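Local coordinates for protein Dok-7 (Mus musculus, PDB 3ML4), which serves as an adaptor that binds membrane phosphoinositides and activates the receptor kinase MuSK, an essential step in forming the neuromuscular synapse, at residues E64-A72 and I108-H119; L10-R18 and L93-W104. All coordinates share one frame; numbering follows the deposited sequence.

Contact 1: residues E64-A72 and I108-H119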
loop_
_atom_site.group_PDB
_atom_site.type_symbol
_atom_site.label_atom_id
_atom_site.label_comp_id
_atom_site.label_asym_id
_atom_site.label_seq_id
_atom_site.Cartn_x
_atom_site.Cartn_y
_atom_site.Cartn_z
ATOM N N GLU B 64 -9.697 -7.264 2.106
ATOM C CA GLU B 64 -8.272 -7.293 1.762
ATOM C C GLU B 64 -7.975 -7.706 0.317
ATOM O O GLU B 64 -6.822 -7.962 -0.041
ATOM C CB GLU B 64 -7.482 -8.136 2.785
ATOM C CG GLU B 64 -8.197 -9.396 3.283
ATOM C CD GLU B 64 -7.936 -9.690 4.763
ATOM O OE1 GLU B 64 -6.751 -9.740 5.178
ATOM O OE2 GLU B 64 -8.925 -9.876 5.512
ATOM N N ASP B 65 -9.018 -7.733 -0.511
ATOM C CA ASP B 65 -8.910 -8.171 -1.899
ATOM C C ASP B 65 -9.794 -7.342 -2.832
ATOM O O ASP B 65 -10.421 -7.876 -3.749
ATOM C CB ASP B 65 -9.238 -9.667 -2.014
ATOM C CG ASP B 65 -10.577 -10.039 -1.371
ATOM O OD1 ASP B 65 -11.016 -9.353 -0.413
ATOM O OD2 ASP B 65 -11.190 -11.035 -1.822
ATOM N N ILE B 66 -9.822 -6.034 -2.594
ATOM C CA ILE B 66 -10.615 -5.087 -3.374
ATOM C C ILE B 66 -10.113 -4.964 -4.818
ATOM O O ILE B 66 -8.916 -4.765 -5.048
ATOM C CB ILE B 66 -10.633 -3.692 -2.694
ATOM C CG1 ILE B 66 -11.166 -3.807 -1.257
ATOM C CG2 ILE B 66 -11.451 -2.693 -3.513
ATOM C CD1 ILE B 66 -11.035 -2.547 -0.426
ATOM N N CYS B 67 -11.045 -5.080 -5.770
ATOM C CA CYS B 67 -10.781 -5.016 -7.216
ATOM C C CYS B 67 -11.265 -3.731 -7.883
ATOM O O CYS B 67 -10.818 -3.395 -8.986
ATOM C CB CYS B 67 -11.487 -6.158 -7.929
ATOM S SG CYS B 67 -11.030 -7.758 -7.370
ATOM N N GLY B 68 -12.209 -3.048 -7.240
ATOM C CA GLY B 68 -12.789 -1.842 -7.805
ATOM C C GLY B 68 -14.049 -1.371 -7.118
ATOM O O GLY B 68 -14.609 -2.062 -6.269
ATOM N N LEU B 69 -14.479 -0.171 -7.496
ATOM C CA LEU B 69 -15.721 0.413 -7.013
ATOM C C LEU B 69 -16.661 0.728 -8.164
ATOM O O LEU B 69 -16.220 1.046 -9.266
ATOM C CB LEU B 69 -15.436 1.679 -6.213
ATOM C CG LEU B 69 -15.192 1.455 -4.722
ATOM C CD1 LEU B 69 -13.720 1.218 -4.436
ATOM C CD2 LEU B 69 -15.685 2.657 -3.956
ATOM N N GLU B 70 -17.958 0.656 -7.890
ATOM C CA GLU B 70 -18.991 0.869 -8.901
ATOM C C GLU B 70 -20.288 1.293 -8.196
ATOM O O GLU B 70 -20.896 0.487 -7.490
ATOM C CB GLU B 70 -19.164 -0.416 -9.734
ATOM C CG GLU B 70 -20.476 -0.579 -10.486
ATOM C CD GLU B 70 -20.424 -0.101 -11.911
ATOM O OE1 GLU B 70 -19.715 -0.727 -12.720
ATOM O OE2 GLU B 70 -21.113 0.888 -12.231
ATOM N N PRO B 71 -20.684 2.573 -8.347
ATOM C CA PRO B 71 -21.908 3.141 -7.777
ATOM C C PRO B 71 -23.136 3.057 -8.678
ATOM O O PRO B 71 -23.006 2.849 -9.877
ATOM C CB PRO B 71 -21.536 4.610 -7.583
ATOM C CG PRO B 71 -20.583 4.897 -8.709
ATOM C CD PRO B 71 -19.897 3.595 -9.062
ATOM N N ALA B 72 -24.314 3.221 -8.078
ATOM C CA ALA B 72 -25.613 3.328 -8.779
ATOM C C ALA B 72 -26.028 2.085 -9.568
ATOM O O ALA B 72 -26.479 2.177 -10.716
ATOM C CB ALA B 72 -25.683 4.598 -9.649
ATOM N N ILE B 108 -13.437 7.276 -1.522
ATOM C CA ILE B 108 -12.849 5.930 -1.451
ATOM C C ILE B 108 -11.881 5.648 -2.608
ATOM O O ILE B 108 -10.797 5.111 -2.388
ATOM C CB ILE B 108 -13.929 4.824 -1.361
ATOM C CG1 ILE B 108 -14.771 4.997 -0.088
ATOM C CG2 ILE B 108 -13.290 3.438 -1.391
ATOM C CD1 ILE B 108 -16.024 4.129 -0.021
ATOM N N ARG B 109 -12.268 6.022 -3.826
ATOM C CA ARG B 109 -11.402 5.879 -5.004
ATOM C C ARG B 109 -10.020 6.491 -4.819
ATOM O O ARG B 109 -9.011 5.807 -4.975
ATOM C CB ARG B 109 -12.056 6.486 -6.243
ATOM C CG ARG B 109 -12.796 5.484 -7.065
ATOM C CD ARG B 109 -13.343 6.096 -8.339
ATOM N NE ARG B 109 -13.275 5.101 -9.402
ATOM C CZ ARG B 109 -14.196 4.174 -9.638
ATOM N NH1 ARG B 109 -15.312 4.108 -8.915
ATOM N NH2 ARG B 109 -14.000 3.312 -10.617
ATOM N N TYR B 110 -9.987 7.782 -4.490
ATOM C CA TYR B 110 -8.736 8.508 -4.324
ATOM C C TYR B 110 -7.873 7.878 -3.238
ATOM O O TYR B 110 -6.670 7.694 -3.421
ATOM C CB TYR B 110 -9.020 9.968 -3.989
ATOM C CG TYR B 110 -7.776 10.783 -3.726
ATOM C CD1 TYR B 110 -7.089 11.393 -4.774
ATOM C CD2 TYR B 110 -7.277 10.935 -2.430
ATOM C CE1 TYR B 110 -5.941 12.137 -4.536
ATOM C CE2 TYR B 110 -6.133 11.671 -2.187
ATOM C CZ TYR B 110 -5.473 12.273 -3.243
ATOM O OH TYR B 110 -4.337 13.015 -3.006
ATOM N N ALA B 111 -8.503 7.536 -2.117
ATOM C CA ALA B 111 -7.806 6.964 -0.969
ATOM C C ALA B 111 -7.112 5.636 -1.263
ATOM O O ALA B 111 -6.044 5.364 -0.714
ATOM C CB ALA B 111 -8.757 6.810 0.192
ATOM N N LEU B 112 -7.712 4.817 -2.126
ATOM C CA LEU B 112 -7.156 3.488 -2.425
ATOM C C LEU B 112 -5.981 3.503 -3.413
ATOM O O LEU B 112 -5.302 2.488 -3.589
ATOM C CB LEU B 112 -8.248 2.511 -2.869
ATOM C CG LEU B 112 -9.270 2.101 -1.800
ATOM C CD1 LEU B 112 -10.371 1.230 -2.406
ATOM C CD2 LEU B 112 -8.611 1.401 -0.597
ATOM N N GLY B 113 -5.742 4.653 -4.045
ATOM C CA GLY B 113 -4.595 4.824 -4.938
ATOM C C GLY B 113 -5.022 5.145 -6.354
ATOM O O GLY B 113 -5.471 6.259 -6.641
ATOM N N GLU B 114 -4.876 4.170 -7.245
ATOM C CA GLU B 114 -5.359 4.322 -8.615
ATOM C C GLU B 114 -6.436 3.284 -8.905
ATOM O O GLU B 114 -6.140 2.117 -9.190
ATOM C CB GLU B 114 -4.206 4.246 -9.623
ATOM C CG GLU B 114 -3.199 5.398 -9.520
ATOM C CD GLU B 114 -3.779 6.759 -9.910
ATOM O OE1 GLU B 114 -4.726 6.823 -10.730
ATOM O OE2 GLU B 114 -3.277 7.778 -9.389
ATOM N N VAL B 115 -7.687 3.721 -8.795
ATOM C CA VAL B 115 -8.848 2.854 -8.997
ATOM C C VAL B 115 -9.863 3.516 -9.927
ATOM O O VAL B 115 -10.491 4.526 -9.591
ATOM C CB VAL B 115 -9.459 2.321 -7.646
ATOM C CG1 VAL B 115 -9.166 3.256 -6.489
ATOM C CG2 VAL B 115 -10.960 2.013 -7.757
ATOM N N HIS B 116 -9.981 2.919 -11.112
ATOM C CA HIS B 116 -10.722 3.468 -12.237
ATOM C C HIS B 116 -11.642 2.395 -12.803
ATOM O O HIS B 116 -11.368 1.199 -12.664
ATOM C CB HIS B 116 -9.749 3.907 -13.333
ATOM C CG HIS B 116 -8.744 4.926 -12.887
ATOM N ND1 HIS B 116 -8.765 6.234 -13.329
ATOM C CD2 HIS B 116 -7.682 4.828 -12.054
ATOM C CE1 HIS B 116 -7.766 6.897 -12.778
ATOM N NE2 HIS B 116 -7.092 6.067 -12.000
ATOM N N ARG B 117 -12.727 2.814 -13.442
ATOM C CA ARG B 117 -13.643 1.869 -14.047
ATOM C C ARG B 117 -14.153 2.396 -15.381
ATOM O O ARG B 117 -14.390 3.595 -15.535
ATOM C CB ARG B 117 -14.802 1.552 -13.093
ATOM C CG ARG B 117 -16.013 2.446 -13.255
ATOM C CD ARG B 117 -17.052 2.214 -12.193
ATOM N NE ARG B 117 -17.054 3.320 -11.245
ATOM C CZ ARG B 117 -17.712 4.457 -11.433
ATOM N NH1 ARG B 117 -18.442 4.628 -12.535
ATOM N NH2 ARG B 117 -17.645 5.423 -10.519
ATOM N N PHE B 118 -14.312 1.492 -16.342
ATOM C CA PHE B 118 -14.823 1.837 -17.667
ATOM C C PHE B 118 -15.883 0.835 -18.092
ATOM O O PHE B 118 -15.632 -0.375 -18.096
ATOM C CB PHE B 118 -13.696 1.825 -18.697
ATOM C CG PHE B 118 -12.512 2.684 -18.332
ATOM C CD1 PHE B 118 -12.370 3.955 -18.871
ATOM C CD2 PHE B 118 -11.525 2.209 -17.463
ATOM C CE1 PHE B 118 -11.266 4.750 -18.548
ATOM C CE2 PHE B 118 -10.432 2.994 -17.133
ATOM C CZ PHE B 118 -10.301 4.269 -17.682
ATOM N N HIS B 119 -17.073 1.337 -18.435
ATOM C CA HIS B 119 -18.139 0.504 -18.987
ATOM C C HIS B 119 -17.741 0.006 -20.377
ATOM O O HIS B 119 -17.527 0.802 -21.297
ATOM C CB HIS B 119 -19.459 1.277 -19.068
ATOM C CG HIS B 119 -20.088 1.565 -17.736
ATOM N ND1 HIS B 119 -20.502 2.826 -17.359
ATOM C CD2 HIS B 119 -20.341 0.756 -16.677
ATOM C CE1 HIS B 119 -21.008 2.777 -16.139
ATOM N NE2 HIS B 119 -20.918 1.534 -15.701
HETATM O O HOH W 1 -13.175 0.885 -10.053
#
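Leu-69, with its side chain in an apolar pocket and its carbonyl oxygen among arginines, illustrates how a single strand residue can serve both halves of a junction. Its methyls lie across the branch of Ile-108 at about a right angle, with CD2 3.6 Å from Ile-108 CG2. CD1 also reaches Leu-112 CD1, at 3.9 Å and again crosswise. Ile-66 extends the apolar patch, its CG2 meeting the same Leu-112 methyl. The carbonyl O of Leu-69 takes three hydrogen bonds, all weak. Arg-109 NH1 gives one at 3.2 Å, with an N-H...O angle of 141°, and NH2 adds a longer one; the third comes from Arg-117 NE at 3.1 Å. For both guanidinium groups the oxygen lies at the edge, near the plane. Arg-109 NE also makes a weak bond to Val-115 O, while Asp-105 on the same helix forms a salt bridge with NH1 and would partly offset the gathered positive charge. The contact thereby joins two related folds: strand 59-71 and helix 98-112 belong to the PH domain, whereas strand 115-122 runs through the middle of the PTB sheet. Gly-113, with positive phi, turns the chain out of the helix between them. The two strands belong to different sheets and share no backbone hydrogen bond; the axes of 66-71 and 115-119 make an angle of 58°. Arg-117 bends at chi3 (107°), which brings its guanidinium under the proline ring, Pro-71 CD standing over one face 3.2 Å from NH2. Glu-70 crosses the Arg-117 chain at about a right angle, its OE1 4.0 Å from Arg-117 CD, and its OE2 faces the ring edge of His-119, 3.5 Å from NE2. A water accepts from Leu-69 N and donates a weak bond to His-116 O.

Contact 2: residues L10-R18 and L93-W104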
loop_
_atom_site.group_PDB
_atom_site.type_symbol
_atom_site.label_atom_id
_atom_site.label_comp_id
_atom_site.label_asym_id
_atom_site.label_seq_id
_atom_site.Cartn_x
_atom_site.Cartn_y
_atom_site.Cartn_z
ATOM N N LEU B 10 -11.936 7.707 6.710
ATOM C CA LEU B 10 -11.909 8.395 5.414
ATOM C C LEU B 10 -13.319 8.858 5.046
ATOM O O LEU B 10 -13.489 9.943 4.499
ATOM C CB LEU B 10 -11.224 7.580 4.302
ATOM C CG LEU B 10 -11.760 6.278 3.709
ATOM C CD1 LEU B 10 -12.817 6.538 2.662
ATOM C CD2 LEU B 10 -10.614 5.521 3.072
ATOM N N VAL B 11 -14.314 8.031 5.367
ATOM C CA VAL B 11 -15.727 8.436 5.348
ATOM C C VAL B 11 -16.510 7.749 6.447
ATOM O O VAL B 11 -16.210 6.616 6.828
ATOM C CB VAL B 11 -16.470 8.138 4.007
ATOM C CG1 VAL B 11 -16.217 9.230 2.982
ATOM C CG2 VAL B 11 -16.151 6.731 3.474
ATOM N N GLU B 12 -17.525 8.449 6.935
ATOM C CA GLU B 12 -18.484 7.881 7.870
ATOM C C GLU B 12 -19.842 8.526 7.663
ATOM O O GLU B 12 -19.931 9.679 7.243
ATOM C CB GLU B 12 -18.015 8.045 9.321
ATOM C CG GLU B 12 -17.595 9.463 9.705
ATOM C CD GLU B 12 -17.365 9.619 11.190
ATOM O OE1 GLU B 12 -18.074 8.960 11.982
ATOM O OE2 GLU B 12 -16.480 10.409 11.570
ATOM N N GLY B 13 -20.894 7.771 7.950
ATOM C CA GLY B 13 -22.257 8.255 7.781
ATOM C C GLY B 13 -23.279 7.155 7.929
ATOM O O GLY B 13 -22.937 6.016 8.260
ATOM N N GLN B 14 -24.541 7.493 7.685
ATOM C CA GLN B 14 -25.613 6.511 7.798
ATOM C C GLN B 14 -25.749 5.745 6.488
ATOM O O GLN B 14 -25.873 6.337 5.414
ATOM C CB GLN B 14 -26.932 7.168 8.228
ATOM C CG GLN B 14 -27.877 6.239 9.013
ATOM C CD GLN B 14 -27.351 5.855 10.401
ATOM O OE1 GLN B 14 -26.377 6.427 10.898
ATOM N NE2 GLN B 14 -28.005 4.881 11.030
ATOM N N VAL B 15 -25.690 4.422 6.593
ATOM C CA VAL B 15 -25.640 3.534 5.437
ATOM C C VAL B 15 -26.450 2.290 5.759
ATOM O O VAL B 15 -26.492 1.852 6.911
ATOM C CB VAL B 15 -24.177 3.098 5.116
ATOM C CG1 VAL B 15 -24.114 2.293 3.823
ATOM C CG2 VAL B 15 -23.243 4.296 5.023
ATOM N N LYS B 16 -27.101 1.729 4.744
ATOM C CA LYS B 16 -27.738 0.419 4.860
ATOM C C LYS B 16 -26.751 -0.723 4.532
ATOM O O LYS B 16 -25.847 -0.559 3.713
ATOM C CB LYS B 16 -29.000 0.370 3.996
ATOM C CG LYS B 16 -30.283 0.719 4.771
ATOM C CD LYS B 16 -31.165 1.744 4.058
ATOM C CE LYS B 16 -30.776 3.170 4.451
ATOM N NZ LYS B 16 -31.774 4.193 4.014
ATOM N N LEU B 17 -26.920 -1.868 5.193
ATOM C CA LEU B 17 -26.007 -3.005 5.047
ATOM C C LEU B 17 -26.757 -4.332 4.959
ATOM O O LEU B 17 -27.934 -4.410 5.304
ATOM C CB LEU B 17 -25.013 -3.057 6.218
ATOM C CG LEU B 17 -24.078 -1.865 6.458
ATOM C CD1 LEU B 17 -23.496 -1.913 7.861
ATOM C CD2 LEU B 17 -22.977 -1.810 5.409
ATOM N N ARG B 18 -26.069 -5.375 4.504
ATOM C CA ARG B 18 -26.678 -6.698 4.388
ATOM C C ARG B 18 -25.968 -7.754 5.227
ATOM O O ARG B 18 -26.578 -8.353 6.116
ATOM C CB ARG B 18 -26.771 -7.136 2.923
ATOM C CG ARG B 18 -27.827 -6.367 2.149
ATOM C CD ARG B 18 -28.270 -7.095 0.896
ATOM N NE ARG B 18 -29.309 -8.100 1.130
ATOM C CZ ARG B 18 -30.607 -7.837 1.281
ATOM N NH1 ARG B 18 -31.060 -6.590 1.254
ATOM N NH2 ARG B 18 -31.460 -8.834 1.470
ATOM N N LEU B 93 -23.310 -1.297 -0.325
ATOM C CA LEU B 93 -23.631 -0.206 0.586
ATOM C C LEU B 93 -24.896 0.507 0.121
ATOM O O LEU B 93 -25.089 0.719 -1.075
ATOM C CB LEU B 93 -22.473 0.793 0.666
ATOM C CG LEU B 93 -21.082 0.343 1.133
ATOM C CD1 LEU B 93 -20.148 1.545 1.243
ATOM C CD2 LEU B 93 -21.141 -0.388 2.455
ATOM N N GLY B 94 -25.747 0.880 1.074
ATOM C CA GLY B 94 -27.021 1.516 0.767
ATOM C C GLY B 94 -27.107 2.948 1.246
ATOM O O GLY B 94 -26.988 3.223 2.440
ATOM N N PHE B 95 -27.326 3.858 0.305
ATOM C CA PHE B 95 -27.431 5.273 0.605
ATOM C C PHE B 95 -28.798 5.792 0.212
ATOM O O PHE B 95 -29.455 5.232 -0.664
ATOM C CB PHE B 95 -26.366 6.065 -0.150
ATOM C CG PHE B 95 -24.976 5.580 0.088
ATOM C CD1 PHE B 95 -24.417 4.607 -0.732
ATOM C CD2 PHE B 95 -24.218 6.095 1.134
ATOM C CE1 PHE B 95 -23.129 4.153 -0.517
ATOM C CE2 PHE B 95 -22.924 5.648 1.358
ATOM C CZ PHE B 95 -22.376 4.673 0.527
ATOM N N ASP B 96 -29.209 6.872 0.866
ATOM C CA ASP B 96 -30.445 7.565 0.533
ATOM C C ASP B 96 -30.179 8.452 -0.673
ATOM O O ASP B 96 -30.663 8.188 -1.774
ATOM C CB ASP B 96 -30.900 8.424 1.716
ATOM C CG ASP B 96 -30.355 7.925 3.044
ATOM O OD1 ASP B 96 -30.207 6.690 3.215
ATOM O OD2 ASP B 96 -30.067 8.769 3.922
ATOM N N SER B 97 -29.378 9.487 -0.450
ATOM C CA SER B 97 -29.095 10.497 -1.455
ATOM C C SER B 97 -28.081 10.034 -2.489
ATOM O O SER B 97 -27.140 9.304 -2.171
ATOM C CB SER B 97 -28.603 11.781 -0.779
ATOM O OG SER B 97 -27.729 11.488 0.299
ATOM N N HIS B 98 -28.295 10.470 -3.729
ATOM C CA HIS B 98 -27.352 10.267 -4.825
ATOM C C HIS B 98 -25.983 10.890 -4.526
ATOM O O HIS B 98 -24.952 10.260 -4.756
ATOM C CB HIS B 98 -27.930 10.843 -6.123
ATOM C CG HIS B 98 -27.050 10.660 -7.321
ATOM N ND1 HIS B 98 -26.235 11.658 -7.806
ATOM C CD2 HIS B 98 -26.866 9.597 -8.139
ATOM C CE1 HIS B 98 -25.585 11.220 -8.870
ATOM N NE2 HIS B 98 -25.946 9.971 -9.091
ATOM N N GLU B 99 -25.975 12.116 -4.003
ATOM C CA GLU B 99 -24.718 12.850 -3.821
ATOM C C GLU B 99 -23.815 12.263 -2.734
ATOM O O GLU B 99 -22.593 12.354 -2.836
ATOM C CB GLU B 99 -24.947 14.361 -3.633
ATOM C CG GLU B 99 -25.463 14.795 -2.263
ATOM C CD GLU B 99 -25.435 16.311 -2.070
ATOM O OE1 GLU B 99 -25.347 16.756 -0.905
ATOM O OE2 GLU B 99 -25.495 17.058 -3.072
ATOM N N ALA B 100 -24.424 11.655 -1.717
ATOM C CA ALA B 100 -23.693 10.966 -0.650
ATOM C C ALA B 100 -22.984 9.720 -1.176
ATOM O O ALA B 100 -21.845 9.435 -0.795
ATOM C CB ALA B 100 -24.630 10.599 0.494
HETATM N N MSE B 101 -23.669 8.986 -2.048
HETATM C CA MSE B 101 -23.095 7.838 -2.731
HETATM C C MSE B 101 -21.893 8.249 -3.591
HETATM O O MSE B 101 -20.839 7.608 -3.533
HETATM C CB MSE B 101 -24.165 7.166 -3.589
HETATM C CG MSE B 101 -23.666 6.057 -4.487
HETATM SE SE MSE B 101 -24.897 5.774 -5.964
HETATM C CE MSE B 101 -24.397 7.284 -7.103
ATOM N N CYS B 102 -22.059 9.316 -4.374
ATOM C CA CYS B 102 -20.977 9.839 -5.210
ATOM C C CYS B 102 -19.815 10.343 -4.369
ATOM O O CYS B 102 -18.655 10.121 -4.715
ATOM C CB CYS B 102 -21.478 10.967 -6.112
ATOM S SG CYS B 102 -22.733 10.448 -7.281
ATOM N N ALA B 103 -20.139 11.024 -3.272
ATOM C CA ALA B 103 -19.138 11.493 -2.323
ATOM C C ALA B 103 -18.312 10.317 -1.809
ATOM O O ALA B 103 -17.083 10.368 -1.820
ATOM C CB ALA B 103 -19.800 12.240 -1.165
ATOM N N TRP B 104 -18.993 9.250 -1.389
ATOM C CA TRP B 104 -18.326 8.032 -0.930
ATOM C C TRP B 104 -17.467 7.383 -2.028
ATOM O O TRP B 104 -16.309 7.030 -1.787
ATOM C CB TRP B 104 -19.343 7.042 -0.348
ATOM C CG TRP B 104 -19.702 7.324 1.086
ATOM C CD1 TRP B 104 -20.152 8.508 1.602
ATOM C CD2 TRP B 104 -19.643 6.405 2.189
ATOM N NE1 TRP B 104 -20.372 8.386 2.952
ATOM C CE2 TRP B 104 -20.072 7.106 3.340
ATOM C CE3 TRP B 104 -19.272 5.060 2.318
ATOM C CZ2 TRP B 104 -20.134 6.508 4.605
ATOM C CZ3 TRP B 104 -19.341 4.465 3.581
ATOM C CH2 TRP B 104 -19.764 5.191 4.704
HETATM O O HOH W 2 -27.256 7.285 3.363
#
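Val-11 and Phe-95 hold the Trp-104 indole between them. Over the centre of one face sits Val-11 CG2, in a CH-pi contact 3.7 Å from the six-membered ring centroid and only 10° off the ring normal; above the opposite face, toward the rim, is Phe-95 CE2. At the indole edge, near its plane, Gly-13 N approaches CZ2 to 3.7 Å, where the strand backbone carries no side chain. Val-15 arrives obliquely, CG2 3.6 Å from Trp-104 CH2, and its other branch, CG1, lies over a face of the Phe-95 ring. With chi1 at -174°, Val-15 sets CG1 opposite its own backbone N, which also brings this methyl against Leu-93 CB. Were Trp-104 an alanine, Val-11 CG2 and Val-15 CG2 would lose the ring they lie against, and a gap is likely to open between strand 11-17 and the helix. This is the PH-domain barrel at its seam: strands 11-17 and 90-94, outermost in the sheet, meet in one antiparallel hydrogen-bonded pair, Lys-16 with Gly-94, while helix 98-112 packs where they part. Lys-16 N donates to Gly-94 O at 2.7 Å, on a lone pair in the carbonyl plane and nearly straight (170°). The return bond, Gly-94 N to Lys-16 O, is 3.0 Å and more bent. Beyond the pair, the Lys-16 chain folds at chi2 and chi3, carrying NZ to 3.1 Å from Asp-96 OD1 in a salt bridge, NZ coming from above the carboxylate plane. Nearby, a water donates to Gln-14 O and accepts from Asp-96 N. Leu-17 and Leu-93 lie side by side, CD2 to CD2 at 3.8 Å.

From the N terminus, the chain passes through 10-18, then 64-72, then 93-104 and finally 108-119, so the two contacts cross rather than nest. Contact 2 closes a loop of 74 intervening residues, bringing the first strand of the PH domain back to its last strand and the start of the helix. Contact 1 opens within that loop and closes just past it, with 35 residues between its own segments, where the helix ends and the PTB sheet begins. Helix 98-112 serves both, and the centres lie about 15 Å apart. They touch directly: Leu-10 packs on Ile-108 and Ala-111, and the selenomethionine Met-101 on Pro-71 and Ala-72.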